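Local coordinates for protein GphF Dehydratase 1 (Archangium violaceum, PDB 6MBH) that acts as a dehydratase domain of the gephyronic acid polyketide synthase, here as a variant that has lost its olefin-isomerising activity, at residues 181-186 / 242-247. Sequence-based numbering, arbitrary orientation.
Sequences GHVCLQ and VRVHLR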
ATOM      1  N   GLY A 181      15.586  -4.811   3.653  1.00 19.80           N
ATOM      2  CA  GLY A 181      15.247  -3.748   4.587  1.00 20.61           C
ATOM      3  C   GLY A 181      14.668  -4.344   5.870  1.00 24.64           C
ATOM      4  O   GLY A 181      14.210  -5.497   5.900  1.00 26.86           O
ATOM      5  N   HIS A 182      14.761  -3.594   6.964  1.00 19.53           N
ATOM      6  CA  HIS A 182      14.116  -3.944   8.226  1.00 18.70           C
ATOM      7  C   HIS A 182      13.146  -2.804   8.504  1.00 18.03           C
ATOM      8  O   HIS A 182      13.560  -1.640   8.485  1.00 18.80           O
ATOM      9  CB  HIS A 182      15.166  -4.012   9.328  1.00 21.07           C
ATOM     10  CG  HIS A 182      14.592  -4.270  10.685  1.00 22.80           C
ATOM     11  ND1 HIS A 182      15.279  -3.994  11.847  1.00 27.21           N
ATOM     12  CD2 HIS A 182      13.411  -4.812  11.059  1.00 20.86           C
ATOM     13  CE1 HIS A 182      14.512  -4.306  12.889  1.00 28.35           C
ATOM     14  NE2 HIS A 182      13.392  -4.842  12.435  1.00 24.18           N
ATOM     15  N   VAL A 183      11.861  -3.115   8.580  1.00 17.06           N
ATOM     16  CA  VAL A 183      10.790  -2.138   8.731  1.00 18.77           C
ATOM     17  C   VAL A 183      10.091  -2.428  10.059  1.00 19.33           C
ATOM     18  O   VAL A 183       9.780  -3.585  10.344  1.00 20.36           O
ATOM     19  CB  VAL A 183       9.823  -2.256   7.543  1.00 22.54           C
ATOM     20  CG1 VAL A 183       8.524  -1.548   7.891  1.00 24.52           C
ATOM     21  CG2 VAL A 183      10.510  -1.621   6.288  1.00 22.38           C
ATOM     22  N   CYS A 184       9.912  -1.409  10.910  1.00 19.58           N
ATOM     23  CA  CYS A 184       9.239  -1.606  12.192  1.00 21.59           C
ATOM     24  C   CYS A 184       8.285  -0.436  12.453  1.00 23.29           C
ATOM     25  O   CYS A 184       8.707   0.721  12.359  1.00 24.55           O
ATOM     26  CB  CYS A 184      10.268  -1.666  13.314  1.00 23.86           C
ATOM     27  SG  CYS A 184       9.629  -2.233  14.921  1.00 34.29           S
ATOM     28  N   LEU A 185       7.011  -0.721  12.788  1.00 20.64           N
ATOM     29  CA  LEU A 185       6.127   0.336  13.262  1.00 22.44           C
ATOM     30  C   LEU A 185       6.307   0.605  14.750  1.00 23.47           C
ATOM     31  O   LEU A 185       6.557  -0.288  15.551  1.00 28.58           O
ATOM     32  CB  LEU A 185       4.666  -0.032  13.010  1.00 21.98           C
ATOM     33  CG  LEU A 185       4.347  -0.419  11.564  1.00 20.85           C
ATOM     34  CD1 LEU A 185       2.890  -0.905  11.592  1.00 19.69           C
ATOM     35  CD2 LEU A 185       4.496   0.792  10.619  1.00 24.03           C
ATOM     36  N   GLN A 186       6.064   1.848  15.132  1.00 29.97           N
ATOM     37  CA  GLN A 186       5.964   2.172  16.542  1.00 36.95           C
ATOM     38  C   GLN A 186       4.756   3.087  16.700  1.00 29.54           C
ATOM     39  O   GLN A 186       4.020   3.330  15.753  1.00 27.54           O
ATOM     40  CB  GLN A 186       7.266   2.807  17.084  1.00 44.88           C
ATOM     41  CG  GLN A 186       8.431   1.818  17.447  1.00 48.44           C
ATOM     42  CD  GLN A 186       9.418   2.469  18.421  1.00 56.86           C
ATOM     43  OE1 GLN A 186       9.451   3.690  18.527  1.00 61.38           O
ATOM     44  NE2 GLN A 186      10.180   1.667  19.159  1.00 55.34           N
ATOM     45  N   VAL A 242       8.707  -6.338   9.938  1.00 22.04           N
ATOM     46  CA  VAL A 242       9.132  -7.317   8.938  1.00 18.73           C
ATOM     47  C   VAL A 242      10.582  -7.048   8.518  1.00 20.02           C
ATOM     48  O   VAL A 242      11.099  -5.919   8.636  1.00 19.83           O
ATOM     49  CB  VAL A 242       8.235  -7.323   7.664  1.00 17.16           C
ATOM     50  CG1 VAL A 242       6.772  -7.747   7.983  1.00 17.47           C
ATOM     51  CG2 VAL A 242       8.210  -5.914   6.952  1.00 18.20           C
ATOM     52  N   ARG A 243      11.168  -8.057   7.861  1.00 17.99           N
ATOM     53  CA  ARG A 243      12.340  -7.864   7.030  1.00 18.60           C
ATOM     54  C   ARG A 243      11.900  -8.111   5.601  1.00 23.23           C
ATOM     55  O   ARG A 243      11.150  -9.050   5.343  1.00 24.20           O
ATOM     56  CB  ARG A 243      13.499  -8.809   7.417  1.00 23.07           C
ATOM     57  CG  ARG A 243      14.104  -8.421   8.782  1.00 24.90           C
ATOM     58  CD  ARG A 243      15.447  -9.171   9.083  1.00 30.32           C
ATOM     59  NE  ARG A 243      15.752  -9.115  10.514  1.00 35.92           N
ATOM     60  CZ  ARG A 243      16.495  -8.167  11.089  1.00 39.27           C
ATOM     61  NH1 ARG A 243      17.022  -7.194  10.362  1.00 37.25           N
ATOM     62  NH2 ARG A 243      16.712  -8.194  12.399  1.00 43.61           N
ATOM     63  N   VAL A 244      12.271  -7.211   4.696  1.00 18.68           N
ATOM     64  CA  VAL A 244      11.749  -7.250   3.331  1.00 18.23           C
ATOM     65  C   VAL A 244      12.891  -7.437   2.342  1.00 21.51           C
ATOM     66  O   VAL A 244      13.928  -6.766   2.425  1.00 23.25           O
ATOM     67  CB  VAL A 244      10.931  -5.974   3.014  1.00 20.67           C
ATOM     68  CG1 VAL A 244      11.714  -4.705   3.316  1.00 24.05           C
ATOM     69  CG2 VAL A 244      10.467  -5.979   1.557  1.00 21.90           C
ATOM     70  N   HIS A 245      12.702  -8.336   1.400  1.00 19.66           N
ATOM     71  CA  HIS A 245      13.649  -8.567   0.323  1.00 19.51           C
ATOM     72  C   HIS A 245      13.037  -7.939  -0.913  1.00 20.69           C
ATOM     73  O   HIS A 245      11.861  -8.185  -1.227  1.00 20.36           O
ATOM     74  CB  HIS A 245      13.862 -10.070   0.063  1.00 20.71           C
ATOM     75  CG  HIS A 245      14.819 -10.336  -1.058  1.00 26.81           C
ATOM     76  ND1 HIS A 245      14.721 -11.444  -1.880  1.00 40.56           N
ATOM     77  CD2 HIS A 245      15.955  -9.695  -1.427  1.00 35.74           C
ATOM     78  CE1 HIS A 245      15.729 -11.434  -2.743  1.00 42.51           C
ATOM     79  NE2 HIS A 245      16.486 -10.381  -2.497  1.00 38.14           N
ATOM     80  N   LEU A 246      13.784  -7.089  -1.589  1.00 20.09           N
ATOM     81  CA  LEU A 246      13.192  -6.423  -2.755  1.00 19.22           C
ATOM     82  C   LEU A 246      14.147  -6.479  -3.938  1.00 19.78           C
ATOM     83  O   LEU A 246      15.293  -6.528  -3.738  1.00 20.05           O
ATOM     84  CB  LEU A 246      12.872  -4.969  -2.414  1.00 21.03           C
ATOM     85  CG  LEU A 246      14.004  -4.197  -1.772  1.00 20.66           C
ATOM     86  CD1 LEU A 246      14.051  -2.780  -2.274  1.00 25.68           C
ATOM     87  CD2 LEU A 246      13.889  -4.232  -0.260  1.00 22.90           C
ATOM     88  N   ARG A 247      13.575  -6.407  -5.129  1.00 18.97           N
ATOM     89  CA  ARG A 247      14.398  -6.443  -6.336  1.00 22.04           C
ATOM     90  C   ARG A 247      13.830  -5.444  -7.332  1.00 22.48           C
ATOM     91  O   ARG A 247      12.635  -5.520  -7.691  1.00 22.74           O
ATOM     92  CB  ARG A 247      14.451  -7.849  -6.943  1.00 24.94           C
ATOM     93  CG  ARG A 247      15.232  -7.916  -8.217  1.00 34.93           C
ATOM     94  CD  ARG A 247      15.154  -9.297  -8.796  1.00 46.10           C
ATOM     95  NE  ARG A 247      16.004 -10.233  -8.042  1.00 60.56           N
ATOM     96  CZ  ARG A 247      15.578 -11.135  -7.148  1.00 66.94           C
ATOM     97  NH1 ARG A 247      14.281 -11.264  -6.856  1.00 70.78           N
ATOM     98  NH2 ARG A 247      16.462 -11.910  -6.539  1.00 66.83           N
TER
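A chi1 of 176° swings the His182 ring to the side opposite its backbone N, while Arg243 turns CG anti to its carbonyl carbon (chi1 -70°) and runs extended from CG to NE; between them these torsions bring guanidinium and imidazole together on one face of an antiparallel strand pair. The strands, 178-184 and 241-248, belong to the second of the hotdog-type halves of the dehydratase and illustrate how such a sheet separates a polar face from an apolar one. The guanidinium comes over the margin of the imidazole face, beside the CG-ND1 bond and close to CB, and Arg243 NH1 lies 3.8 Å from His182 CG; the two planes are 33° apart, so the groups meet at a slant instead of stacking flat. At the ring's edge, in its plane, His182 CD2 lies 3.5 Å from Val242 O. The ring's NE2 is hydrogen-bonded to Glu241, which probably restrains its rotation.

Beneath these side chains four backbone hydrogen bonds join the strands. Two link Gly181 and Val244, with Gly181 N 2.8 Å from Val244 O; the other two link Val183 and Val242. His182 and Arg243 form the non-hydrogen-bonded pair between them, where Arg243 CA approaches Gly181 O at 3.2 Å in a CA-H...O contact.

The other face is apolar and turned to helix 200-214, where Val183 meets Ala205 and Leu246 meets Cys209 and Leu213. Val183 CB touches Val242 CG2 at 4.0 Å. Val244 sets CG1 over Gly181, whose lack of a side chain leaves room for this methyl to approach closely: Val244 CG1 rests 3.9 Å from Gly181 CA and 3.7 Å from Gly181 O.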